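PDB 4DZH: amidohydrolase from Xanthomonas campestris pv. campestris, which probably catalyses the zinc-dependent hydrolytic deamination of adenosine-type nucleosides such as 5'-methylthioadenosine. Local coordinates for residues 226-230 and 246-251; 174-178 and 210-214; 309-313 and 359-363; 274-278 and 303-309; 84-90 and 104-108. All coordinates share one frame; numbering follows the deposited sequence. Where two conformers were deposited one is given.

Interaction 1 of 5, residues 226-230 and 246-251; sequences HLHTH and RPLARL. With ZN (zinc ion), chain E.
The imidazole of H230 carries L248 over one face, CD1 standing above the ring centre, 4.0 Å from the centroid, a CH-pi contact. At its edge lies the guanidinium of R246, whose NH2 is 3.5 Å from H230 CE1, with the two planes 67° apart; R246 NE is held by a salt bridge to E273. The ring is gripped through both nitrogens. L248 N donates to H230 NE2 over 3.0 Å, bent to 146° at the hydrogen and tilted from the ring plane, while ND1 bonds to the carbonyl of Q268, so the ring's rotation is fixed. P247, with CD 3.2 Å from H230 NE2, approaches obliquely. In this TIM barrel, strand 226-229 is a barrel strand and helix 247-251 lies outside it. L227, its CG anti to the backbone N (chi1 174°), points outward and meets L251 tip to tip, CD2 to CD1 at 3.6 Å. T229 CG2 adds to this patch, 4.0 Å from L251 CD1. H228, between these two in the strand, takes the other side, where NE2 binds zinc at 2.2 Å together with H79, H81, D316 and a water.

Interaction 2 of 5, residues 174-178 and 210-214; sequences DDEYF and NFERV
Helices 174-178 and 210-214 run nearly parallel, their short axes 11.8 Å apart at closest approach and crossing at -24°, a separation wide enough for an aromatic ring and an arginine chain to lie layered between them. F178 and R213 form that layer. R213 CG is anti to the backbone N (chi1 -167°) and the chain continues extended, which carries it across the F178 ring: CD sits over the ring centre in a CH-pi contact, 3.6 Å from the centroid. Further along, the guanidinium lies almost flush with the ring, the two planes 13° apart, with F178 CD2 over its face, offset toward the rim of the guanidinium. With that face occupied, the guanidinium uses its edge for charge. R213 NH1 donates in plane to D175 OD1 over 3.0 Å in a salt bridge, nearly along the C-O axis of the acceptor, and the carboxylate stands nearly upright to the guanidinium. N210 occupies the ring edge, OD1 lying 3.4 Å from F178 CE2. Its ND2 donates to D174 OD1 over 3.0 Å, leaving in the amide plane but arriving from above the carboxylate plane; the same nitrogen also bonds to D165, so two acids fix the amide's rotation. V214 CG2 closes on the rim at F178 CE1, 3.7 Å away. Both helices belong to the outer layer of the barrel: F178 and V214 reach I163 of strand 156-163 and F198 of strand 194-200 beneath them, and F211, on another side of its helix, packs against helix 247-254.

Interaction 3 of 5, residues 309-313 and 359-363; sequences VNLAI and GGARA
N310 and R362 lie obliquely to one another, the amide and guanidinium planes 44° apart, and a water rather than a direct bond joins their polar ends. Water 2 donates to N310 OD1 at 2.6 Å and accepts from R362 NH1, lying in the plane of the guanidinium at its edge. The arginine chain is extended and passes the amide with CD 3.8 Å from N310 OD1. The other end of the amide faces the helix backbone: with CG anti to the backbone N, N310 ND2 is delivered to G359 O at 3.1 Å, an almost straight bond of 169° that leaves in the amide plane. A363 N, following the usual helical pattern, bonds to the same carbonyl from the opposite face of its plane, so G359 O holds two donors. The side chain of A312 also points at the helix, its CB 3.6 Å from G360 CA and 4.1 Å from A363 CB.

The helix presents two glycines, G359 and G360, where the strand comes near. Strand 310-313 and helix 359-363 approach to 6.7 Å between short axes, crossing at -107°, and G359 CA comes within 3.5 Å of L311 O in a CA-H...O contact. The contact thus joins a barrel strand, paired with strand 283-286, to the C-terminal end of helix 349-363. Chemically, N310 acts as a polar bridge: ND2 reaches both G359 O and the hydroxyl of S283, while OD1 takes the water, so both ends of the amide have partners and its flip is probably settled.

Interaction 4 of 5, residues 274-278 and 303-309; sequences IHLCA and ALQRASV
A carbon pair closer than usual van der Waals distance marks this contact: I274 CG2 presses to 3.4 Å from A307 CB, just where helix 303-306 ends. The methyl of A307 is also caught beneath H275, one ring face of which lies over it with CE1 4.2 Å away; that histidine's NE2 bonds to E271. Helix 303-306 closes in a Schellman motif, with S308 at positive phi, V309 N bonding back to L304 O and S308 N to Q305 O. The reversal brings V309 alongside helix 274-278. Its CG2, anti to the carbonyl carbon, lies 3.3 Å from I274 O and 3.8 Å from C277 CB, and A278 CB approaches the same methyl. On the other flank I274 CD1 meets A303 CB at 3.6 Å, while the side chains of I274 and L304 pass at a slant, CG2 4.0 Å from CD2. Here the contact joins two outer helices of the barrel, and L304 and V309 continue inward onto V284 of strand 283-286. Between the segments the interaction is mainly apolar, yet two methyls rest on carbonyl oxygens, V309 CG2 on I274 O and A278 CB on A307 O (3.3 Å). With the Schellman bonds kept within 303-309, shape rather than directional bonding sets the fit.

Interaction 5 of 5, residues 84-90 and 104-108; sequences MTLLRGV and IWPVE
E108 OE2 is hydrogen-bonded outside the two segments, with Y140 OH as partner, while M84, in the conformer described here, lies against it: CE is 3.8 Å away, and the two side chains cross at about a right angle. The contact belongs to the TIM barrel, where the loop 84-90, following strand 69-80 and the zinc ligands H79, in it, and H81, just past its end, folds over helix 96-111. In that same conformer, one of two, M84 bends at chi3 (75°), which turns its methyl toward the helix, CE 3.7 Å from I104 CG2; these M84 contacts are provisional. The rest is hydrocarbon. L87 and V107 meet tip to tip, CD2 to CG1 at 3.8 Å, and both also touch I445 of helix 431-447. A type II turn from L87 to V90, closed by V90 N bonding to L87 O at 2.9 Å and with G89 at positive phi, brings V90 back to the helix. R88, which takes no part here, pairs with E127 and reaches Q392 of the second subunit, so the same loop also serves the dimer interface. V90 CG1 sits between the backbone N and the carbonyl carbon (chi1 67°) and from there touches I104 CD1 at 3.9 Å.

The contacts differ in their distance from the zinc centre. Interaction 1 contributes a ligand, H228, and interaction 5 comes near, the M84 side chain, in the conformer described, lying about 7 Å from a bound zinc and about 4 Å from the side chain of H81. Interaction 3 is further back, the side chain of A312 about 13 Å from a bound zinc, but reaches the same four-stranded parallel sheet as interaction 1. Interactions 1 and 2 touch directly: F211 CZ meets L251 CD2 at 3.7 Å and L227 CD1 at 4.0 Å, so that F211 of helix 208-221 fits against both strand 225-229 and helix 247-254. Interactions 3 and 4 share V309, with L311 CD1 4.3 Å from L304 CD1. Interactions 4 and 5 are the most separated pair, about 34 Å between centres.

Interaction 1 of 5, residues 226-230 and 246-251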
# COMPACT_ATOMS: atom_id res chain seq x y z
N HIS A 226 14.05 -22.27 8.13
CA HIS A 226 13.02 -21.26 7.79
C HIS A 226 11.65 -21.77 8.25
O HIS A 226 11.12 -22.71 7.65
CB HIS A 226 13.03 -21.16 6.25
CG HIS A 226 12.07 -20.15 5.67
ND1 HIS A 226 12.02 -19.91 4.30
CD2 HIS A 226 11.12 -19.37 6.22
CE1 HIS A 226 11.10 -19.00 4.05
NE2 HIS A 226 10.53 -18.65 5.20
N LEU A 227 11.08 -21.16 9.29
CA LEU A 227 9.93 -21.74 9.99
C LEU A 227 8.81 -20.74 10.29
O LEU A 227 9.03 -19.75 11.01
CB LEU A 227 10.40 -22.36 11.30
CG LEU A 227 9.38 -22.91 12.28
CD1 LEU A 227 8.76 -24.14 11.68
CD2 LEU A 227 10.07 -23.29 13.63
N HIS A 228 7.61 -21.00 9.79
CA HIS A 228 6.44 -20.25 10.30
C HIS A 228 6.30 -20.46 11.80
O HIS A 228 6.10 -21.60 12.24
CB HIS A 228 5.13 -20.71 9.64
CG HIS A 228 5.08 -20.56 8.15
ND1 HIS A 228 5.06 -21.65 7.32
CD2 HIS A 228 4.93 -19.47 7.35
CE1 HIS A 228 4.93 -21.25 6.07
NE2 HIS A 228 4.85 -19.93 6.05
N THR A 229 6.35 -19.38 12.58
CA THR A 229 6.40 -19.52 14.05
C THR A 229 5.46 -18.53 14.76
O THR A 229 5.57 -17.31 14.59
CB THR A 229 7.83 -19.27 14.56
OG1 THR A 229 8.76 -20.09 13.84
CG2 THR A 229 7.97 -19.59 16.08
N HIS A 230 4.55 -19.03 15.62
CA HIS A 230 3.68 -18.14 16.39
C HIS A 230 2.85 -17.18 15.51
O HIS A 230 2.66 -15.99 15.81
CB HIS A 230 4.45 -17.35 17.47
CG HIS A 230 4.77 -18.15 18.70
ND1 HIS A 230 4.69 -17.61 19.97
CD2 HIS A 230 5.18 -19.43 18.85
CE1 HIS A 230 5.02 -18.54 20.85
NE2 HIS A 230 5.32 -19.65 20.20
N ARG A 246 4.11 -23.38 25.07
CA ARG A 246 4.03 -22.51 23.88
C ARG A 246 4.98 -23.07 22.81
O ARG A 246 5.96 -23.73 23.15
CB ARG A 246 4.45 -21.07 24.19
CG ARG A 246 3.54 -20.26 25.11
CD ARG A 246 4.27 -19.01 25.64
NE ARG A 246 4.58 -17.99 24.61
CZ ARG A 246 3.71 -17.10 24.17
NH1 ARG A 246 2.46 -17.14 24.65
NH2 ARG A 246 4.06 -16.16 23.25
N PRO A 247 4.73 -22.78 21.51
CA PRO A 247 5.61 -23.38 20.50
C PRO A 247 7.08 -22.95 20.65
O PRO A 247 7.94 -23.80 20.47
CB PRO A 247 5.02 -22.89 19.16
CG PRO A 247 3.59 -22.67 19.45
CD PRO A 247 3.52 -22.19 20.92
N LEU A 248 7.35 -21.69 20.96
CA LEU A 248 8.75 -21.28 21.10
C LEU A 248 9.45 -22.06 22.22
O LEU A 248 10.62 -22.41 22.11
CB LEU A 248 8.87 -19.76 21.25
CG LEU A 248 9.03 -19.00 19.93
CD1 LEU A 248 8.80 -17.52 20.19
CD2 LEU A 248 10.42 -19.33 19.33
N ALA A 249 8.72 -22.36 23.30
CA ALA A 249 9.27 -23.17 24.39
C ALA A 249 9.62 -24.59 23.93
O ALA A 249 10.70 -25.13 24.24
CB ALA A 249 8.29 -23.21 25.57
N ARG A 250 8.70 -25.21 23.18
CA ARG A 250 8.97 -26.52 22.58
C ARG A 250 10.14 -26.51 21.58
O ARG A 250 10.98 -27.40 21.60
CB ARG A 250 7.72 -27.08 21.91
CG ARG A 250 7.98 -28.24 20.95
CD ARG A 250 6.67 -28.77 20.35
NE ARG A 250 6.93 -29.84 19.41
CZ ARG A 250 6.58 -29.81 18.13
NH1 ARG A 250 5.94 -28.74 17.67
NH2 ARG A 250 6.88 -30.83 17.31
N LEU A 251 10.19 -25.52 20.69
CA LEU A 251 11.30 -25.43 19.75
C LEU A 251 12.62 -25.19 20.48
O LEU A 251 13.67 -25.69 20.06
CB LEU A 251 11.06 -24.28 18.78
CG LEU A 251 9.88 -24.40 17.79
CD1 LEU A 251 9.56 -23.07 17.14
CD2 LEU A 251 10.13 -25.45 16.72
ZN ZN E . 4.17 -18.43 4.65
O HOH W 1 2.61 -18.02 5.86

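Interaction 2 of 5, residues 174-178 and 210-214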
# COMPACT_ATOMS: atom_id res chain seq x y z
N ASP A 174 8.76 -39.24 5.45
CA ASP A 174 9.84 -38.48 6.11
C ASP A 174 11.15 -38.66 5.35
O ASP A 174 11.81 -37.69 5.02
CB ASP A 174 10.04 -38.88 7.59
CG ASP A 174 8.81 -38.62 8.46
OD1 ASP A 174 8.01 -37.70 8.13
OD2 ASP A 174 8.65 -39.33 9.49
N ASP A 175 11.53 -39.92 5.08
CA ASP A 175 12.78 -40.18 4.38
C ASP A 175 12.85 -39.46 3.05
O ASP A 175 13.91 -38.95 2.69
CB ASP A 175 13.02 -41.68 4.21
CG ASP A 175 13.40 -42.34 5.51
OD1 ASP A 175 13.60 -41.59 6.50
OD2 ASP A 175 13.54 -43.59 5.57
N GLU A 176 11.72 -39.42 2.32
CA GLU A 176 11.73 -38.77 1.02
C GLU A 176 11.90 -37.25 1.18
O GLU A 176 12.66 -36.66 0.43
CB GLU A 176 10.51 -39.11 0.17
CG GLU A 176 10.61 -38.67 -1.29
CD GLU A 176 9.43 -39.15 -2.12
OE1 GLU A 176 8.64 -39.97 -1.59
OE2 GLU A 176 9.30 -38.69 -3.29
N TYR A 177 11.25 -36.64 2.17
CA TYR A 177 11.39 -35.19 2.33
C TYR A 177 12.85 -34.86 2.62
O TYR A 177 13.42 -33.91 2.06
CB TYR A 177 10.50 -34.64 3.47
CG TYR A 177 9.04 -34.41 3.05
CD1 TYR A 177 8.67 -33.30 2.28
CD2 TYR A 177 8.02 -35.29 3.48
CE1 TYR A 177 7.34 -33.10 1.90
CE2 TYR A 177 6.68 -35.07 3.11
CZ TYR A 177 6.35 -33.98 2.33
OH TYR A 177 5.03 -33.75 1.96
N PHE A 178 13.47 -35.63 3.50
CA PHE A 178 14.86 -35.36 3.83
C PHE A 178 15.82 -35.74 2.68
O PHE A 178 16.84 -35.07 2.51
CB PHE A 178 15.25 -36.00 5.17
CG PHE A 178 14.67 -35.26 6.37
CD1 PHE A 178 15.28 -34.11 6.87
CD2 PHE A 178 13.50 -35.72 6.99
CE1 PHE A 178 14.75 -33.43 7.96
CE2 PHE A 178 12.96 -35.05 8.12
CZ PHE A 178 13.59 -33.92 8.61
N ASN A 210 11.04 -35.23 13.39
CA ASN A 210 11.39 -34.46 12.21
C ASN A 210 12.13 -33.17 12.56
O ASN A 210 13.06 -32.77 11.85
CB ASN A 210 10.15 -34.18 11.36
CG ASN A 210 9.75 -35.39 10.52
OD1 ASN A 210 10.58 -36.26 10.26
ND2 ASN A 210 8.50 -35.44 10.09
N PHE A 211 11.75 -32.54 13.67
CA PHE A 211 12.42 -31.31 14.11
C PHE A 211 13.83 -31.65 14.56
O PHE A 211 14.79 -30.92 14.31
CB PHE A 211 11.64 -30.60 15.25
CG PHE A 211 10.73 -29.51 14.76
CD1 PHE A 211 11.18 -28.53 13.86
CD2 PHE A 211 9.43 -29.47 15.19
CE1 PHE A 211 10.31 -27.54 13.42
CE2 PHE A 211 8.57 -28.49 14.77
CZ PHE A 211 9.02 -27.51 13.88
N GLU A 212 13.98 -32.80 15.22
CA GLU A 212 15.29 -33.22 15.65
C GLU A 212 16.19 -33.46 14.43
O GLU A 212 17.38 -33.12 14.44
CB GLU A 212 15.18 -34.51 16.47
CG GLU A 212 16.49 -35.30 16.62
CD GLU A 212 17.66 -34.47 17.17
OE1 GLU A 212 17.47 -33.35 17.69
OE2 GLU A 212 18.80 -34.96 17.07
N ARG A 213 15.62 -34.03 13.38
CA ARG A 213 16.39 -34.36 12.20
C ARG A 213 16.81 -33.07 11.46
O ARG A 213 17.93 -32.96 10.93
CB ARG A 213 15.57 -35.28 11.30
CG ARG A 213 16.35 -35.96 10.18
CD ARG A 213 15.57 -37.17 9.62
NE ARG A 213 16.21 -37.81 8.46
CZ ARG A 213 15.62 -38.76 7.73
NH1 ARG A 213 14.39 -39.18 8.03
NH2 ARG A 213 16.24 -39.29 6.69
N VAL A 214 15.92 -32.08 11.45
CA VAL A 214 16.27 -30.79 10.88
C VAL A 214 17.41 -30.14 11.68
O VAL A 214 18.34 -29.56 11.11
CB VAL A 214 15.06 -29.86 10.89
CG1 VAL A 214 15.46 -28.37 10.72
CG2 VAL A 214 14.08 -30.29 9.82

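Interaction 3 of 5, residues 309-313 and 359-363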
# COMPACT_ATOMS: atom_id res chain seq x y z
N VAL A 309 16.68 -7.52 17.85
CA VAL A 309 16.39 -8.72 17.09
C VAL A 309 16.49 -8.40 15.61
O VAL A 309 15.80 -7.48 15.15
CB VAL A 309 15.01 -9.30 17.40
CG1 VAL A 309 14.75 -10.51 16.45
CG2 VAL A 309 14.95 -9.75 18.87
N ASN A 310 17.34 -9.11 14.88
CA ASN A 310 17.42 -8.88 13.43
C ASN A 310 16.04 -9.02 12.76
O ASN A 310 15.44 -10.08 12.83
CB ASN A 310 18.42 -9.77 12.75
CG ASN A 310 18.56 -9.42 11.30
OD1 ASN A 310 19.09 -8.35 10.95
ND2 ASN A 310 18.05 -10.28 10.44
N LEU A 311 15.54 -7.94 12.16
CA LEU A 311 14.18 -7.92 11.60
C LEU A 311 14.23 -7.79 10.08
O LEU A 311 14.93 -6.93 9.53
CB LEU A 311 13.36 -6.76 12.17
CG LEU A 311 11.84 -6.67 11.90
CD1 LEU A 311 11.09 -7.80 12.60
CD2 LEU A 311 11.27 -5.36 12.28
N ALA A 312 13.50 -8.69 9.40
CA ALA A 312 13.32 -8.62 7.95
C ALA A 312 11.85 -8.49 7.60
O ALA A 312 10.96 -8.60 8.45
CB ALA A 312 13.91 -9.88 7.33
N ILE A 313 11.57 -8.27 6.30
CA ILE A 313 10.22 -8.04 5.82
C ILE A 313 9.97 -8.99 4.65
O ILE A 313 10.86 -9.22 3.82
CB ILE A 313 10.05 -6.56 5.39
CG1 ILE A 313 10.16 -5.64 6.61
CG2 ILE A 313 8.67 -6.33 4.68
CD1 ILE A 313 10.19 -4.15 6.29
N GLY A 359 18.53 -6.13 6.68
CA GLY A 359 17.89 -7.06 7.62
C GLY A 359 17.53 -8.39 6.95
O GLY A 359 17.77 -9.50 7.45
N GLY A 360 16.95 -8.30 5.76
CA GLY A 360 16.68 -9.50 4.99
C GLY A 360 17.95 -10.23 4.59
O GLY A 360 18.00 -11.44 4.68
N ALA A 361 18.97 -9.49 4.15
CA ALA A 361 20.26 -10.08 3.77
C ALA A 361 20.78 -10.93 4.92
O ALA A 361 21.12 -12.11 4.73
CB ALA A 361 21.25 -9.00 3.45
N ARG A 362 20.79 -10.34 6.12
CA ARG A 362 21.28 -11.04 7.31
C ARG A 362 20.42 -12.23 7.71
O ARG A 362 20.95 -13.27 8.18
CB ARG A 362 21.36 -10.07 8.48
CG ARG A 362 22.51 -9.09 8.32
CD ARG A 362 22.50 -8.04 9.42
NE ARG A 362 23.65 -7.14 9.28
CZ ARG A 362 23.88 -6.10 10.09
NH1 ARG A 362 23.06 -5.84 11.10
NH2 ARG A 362 24.96 -5.34 9.92
N ALA A 363 19.10 -12.11 7.54
CA ALA A 363 18.20 -13.22 7.88
C ALA A 363 18.47 -14.44 7.01
O ALA A 363 18.29 -15.58 7.44
CB ALA A 363 16.74 -12.77 7.73
O HOH W 2 20.68 -7.15 12.63

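Interaction 4 of 5, residues 274-278 and 303-309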
# COMPACT_ATOMS: atom_id res chain seq x y z
N ILE A 274 11.31 -12.13 23.05
CA ILE A 274 12.07 -11.12 22.32
C ILE A 274 13.54 -11.17 22.65
O ILE A 274 14.39 -11.31 21.75
CB ILE A 274 11.53 -9.70 22.55
CG1 ILE A 274 10.08 -9.59 22.06
CG2 ILE A 274 12.36 -8.71 21.79
CD1 ILE A 274 9.54 -8.22 22.24
N HIS A 275 13.84 -11.12 23.94
CA HIS A 275 15.22 -11.24 24.42
C HIS A 275 15.81 -12.63 24.15
O HIS A 275 17.01 -12.74 23.84
CB HIS A 275 15.34 -10.75 25.88
CG HIS A 275 14.98 -9.31 26.01
ND1 HIS A 275 15.90 -8.30 25.84
CD2 HIS A 275 13.78 -8.70 26.19
CE1 HIS A 275 15.30 -7.13 25.95
NE2 HIS A 275 14.01 -7.34 26.17
N LEU A 276 14.96 -13.66 24.18
CA LEU A 276 15.39 -14.97 23.72
C LEU A 276 15.96 -14.91 22.31
O LEU A 276 17.08 -15.43 22.04
CB LEU A 276 14.26 -16.01 23.81
CG LEU A 276 14.71 -17.45 23.50
CD1 LEU A 276 15.90 -17.89 24.39
CD2 LEU A 276 13.57 -18.46 23.59
N CYS A 277 15.21 -14.26 21.41
CA CYS A 277 15.59 -14.15 20.01
C CYS A 277 16.87 -13.34 19.90
O CYS A 277 17.83 -13.77 19.22
CB CYS A 277 14.45 -13.55 19.17
SG CYS A 277 12.94 -14.60 19.09
N ALA A 278 16.92 -12.21 20.59
CA ALA A 278 18.12 -11.38 20.63
C ALA A 278 19.38 -12.16 21.10
O ALA A 278 20.42 -12.15 20.42
CB ALA A 278 17.89 -10.15 21.49
N ALA A 303 9.11 -3.47 19.06
CA ALA A 303 9.72 -4.09 20.25
C ALA A 303 10.93 -4.95 19.86
O ALA A 303 11.98 -4.92 20.53
CB ALA A 303 8.70 -4.90 21.03
N LEU A 304 10.78 -5.72 18.78
CA LEU A 304 11.82 -6.62 18.34
C LEU A 304 13.00 -5.82 17.85
O LEU A 304 14.14 -6.17 18.14
CB LEU A 304 11.32 -7.50 17.19
CG LEU A 304 10.34 -8.62 17.56
CD1 LEU A 304 9.58 -9.13 16.35
CD2 LEU A 304 11.14 -9.79 18.17
N GLN A 305 12.73 -4.77 17.07
CA GLN A 305 13.83 -4.01 16.51
C GLN A 305 14.64 -3.34 17.65
O GLN A 305 15.87 -3.38 17.65
CB GLN A 305 13.29 -3.02 15.46
CG GLN A 305 14.38 -2.26 14.74
CD GLN A 305 14.74 -1.01 15.50
OE1 GLN A 305 13.88 -0.39 16.13
NE2 GLN A 305 16.01 -0.64 15.45
N ARG A 306 13.95 -2.75 18.62
CA ARG A 306 14.68 -2.05 19.66
C ARG A 306 15.38 -3.01 20.62
O ARG A 306 16.30 -2.62 21.34
CB ARG A 306 13.80 -1.07 20.40
CG ARG A 306 13.30 0.01 19.42
CD ARG A 306 12.33 0.99 20.04
NE ARG A 306 12.10 2.12 19.12
CZ ARG A 306 11.23 3.09 19.35
NH1 ARG A 306 10.49 3.09 20.46
NH2 ARG A 306 11.10 4.08 18.46
N ALA A 307 14.98 -4.28 20.60
CA ALA A 307 15.66 -5.27 21.43
C ALA A 307 16.81 -5.91 20.67
O ALA A 307 17.41 -6.89 21.12
CB ALA A 307 14.69 -6.30 21.89
N SER A 308 17.11 -5.33 19.51
CA SER A 308 18.20 -5.77 18.65
C SER A 308 17.95 -7.15 18.02
O SER A 308 18.89 -7.85 17.66
CB SER A 308 19.56 -5.75 19.37
OG SER A 308 19.99 -4.42 19.63
N VAL A 309 16.68 -7.52 17.85
CA VAL A 309 16.39 -8.72 17.09
C VAL A 309 16.49 -8.40 15.61
O VAL A 309 15.80 -7.48 15.15
CB VAL A 309 15.01 -9.30 17.40
CG1 VAL A 309 14.75 -10.51 16.45
CG2 VAL A 309 14.95 -9.75 18.87

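Interaction 5 of 5, residues 84-90 and 104-108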
# COMPACT_ATOMS: atom_id res chain seq x y z
N MET A 84 2.39 -19.44 -5.68
CA MET A 84 1.04 -18.97 -5.40
C MET A 84 0.68 -17.65 -6.12
O MET A 84 -0.45 -17.19 -6.00
CB MET A 84 0.79 -18.90 -3.88
CG MET A 84 1.17 -20.19 -3.18
SD MET A 84 0.79 -20.27 -1.42
CE MET A 84 -0.97 -20.52 -1.44
N THR A 85 1.59 -17.06 -6.91
CA THR A 85 1.18 -15.98 -7.80
C THR A 85 0.06 -16.49 -8.71
O THR A 85 -0.85 -15.76 -9.04
CB THR A 85 2.26 -15.50 -8.74
OG1 THR A 85 2.80 -16.65 -9.42
CG2 THR A 85 3.33 -14.79 -8.02
N LEU A 86 0.13 -17.77 -9.09
CA LEU A 86 -0.95 -18.36 -9.89
C LEU A 86 -2.29 -18.49 -9.15
O LEU A 86 -3.32 -18.72 -9.77
CB LEU A 86 -0.49 -19.73 -10.49
CG LEU A 86 0.66 -19.56 -11.49
CD1 LEU A 86 1.12 -20.95 -11.91
CD2 LEU A 86 0.28 -18.73 -12.71
N LEU A 87 -2.30 -18.30 -7.83
CA LEU A 87 -3.53 -18.37 -7.05
C LEU A 87 -3.96 -16.94 -6.58
O LEU A 87 -4.70 -16.78 -5.60
CB LEU A 87 -3.37 -19.29 -5.84
CG LEU A 87 -2.99 -20.75 -6.16
CD1 LEU A 87 -3.25 -21.64 -4.95
CD2 LEU A 87 -3.79 -21.22 -7.33
N ARG A 88 -3.49 -15.91 -7.29
CA ARG A 88 -3.77 -14.54 -6.88
C ARG A 88 -5.24 -14.26 -6.73
O ARG A 88 -5.96 -14.33 -7.71
CB ARG A 88 -3.15 -13.60 -7.92
CG ARG A 88 -3.09 -12.13 -7.45
CD ARG A 88 -2.57 -11.20 -8.52
NE ARG A 88 -1.39 -11.61 -9.30
CZ ARG A 88 -0.13 -11.37 -8.98
NH1 ARG A 88 0.21 -10.80 -7.81
NH2 ARG A 88 0.83 -11.70 -9.84
N GLY A 89 -5.69 -13.93 -5.50
CA GLY A 89 -7.09 -13.62 -5.23
C GLY A 89 -8.03 -14.79 -5.42
O GLY A 89 -9.20 -14.60 -5.67
N VAL A 90 -7.53 -16.02 -5.28
CA VAL A 90 -8.38 -17.19 -5.58
C VAL A 90 -9.43 -17.38 -4.49
O VAL A 90 -10.51 -17.95 -4.74
CB VAL A 90 -7.52 -18.49 -5.79
CG1 VAL A 90 -6.84 -18.93 -4.50
CG2 VAL A 90 -8.39 -19.63 -6.34
N ILE A 104 -7.45 -23.35 -0.56
CA ILE A 104 -6.01 -23.42 -0.86
C ILE A 104 -5.47 -24.86 -0.98
O ILE A 104 -4.91 -25.23 -2.03
CB ILE A 104 -5.14 -22.62 0.16
CG1 ILE A 104 -5.50 -21.13 0.14
CG2 ILE A 104 -3.65 -22.80 -0.16
CD1 ILE A 104 -5.37 -20.51 -1.21
N TRP A 105 -5.64 -25.67 0.06
CA TRP A 105 -5.16 -27.06 -0.00
C TRP A 105 -5.77 -27.87 -1.16
O TRP A 105 -5.03 -28.51 -1.90
CB TRP A 105 -5.35 -27.80 1.32
CG TRP A 105 -4.61 -27.20 2.48
CD1 TRP A 105 -3.49 -26.39 2.42
CD2 TRP A 105 -4.94 -27.33 3.87
NE1 TRP A 105 -3.11 -26.02 3.70
CE2 TRP A 105 -3.98 -26.59 4.60
CE3 TRP A 105 -5.95 -28.01 4.56
CZ2 TRP A 105 -4.01 -26.50 6.00
CZ3 TRP A 105 -5.97 -27.92 5.95
CH2 TRP A 105 -5.01 -27.17 6.65
N PRO A 106 -7.10 -27.83 -1.34
CA PRO A 106 -7.63 -28.62 -2.47
C PRO A 106 -7.16 -28.13 -3.85
O PRO A 106 -6.97 -28.95 -4.75
CB PRO A 106 -9.15 -28.44 -2.35
CG PRO A 106 -9.37 -28.01 -0.93
CD PRO A 106 -8.18 -27.22 -0.54
N VAL A 107 -6.98 -26.82 -4.03
CA VAL A 107 -6.44 -26.37 -5.30
C VAL A 107 -4.99 -26.80 -5.46
O VAL A 107 -4.61 -27.32 -6.51
CB VAL A 107 -6.59 -24.85 -5.49
CG1 VAL A 107 -5.83 -24.40 -6.72
CG2 VAL A 107 -8.04 -24.52 -5.67
N GLU A 108 -4.18 -26.60 -4.42
CA GLU A 108 -2.77 -27.02 -4.46
C GLU A 108 -2.65 -28.52 -4.75
O GLU A 108 -1.79 -28.94 -5.53
CB GLU A 108 -2.06 -26.71 -3.15
CG GLU A 108 -1.64 -25.26 -2.99
CD GLU A 108 -0.77 -25.03 -1.76
OE1 GLU A 108 -0.96 -25.75 -0.75
OE2 GLU A 108 0.10 -24.14 -1.81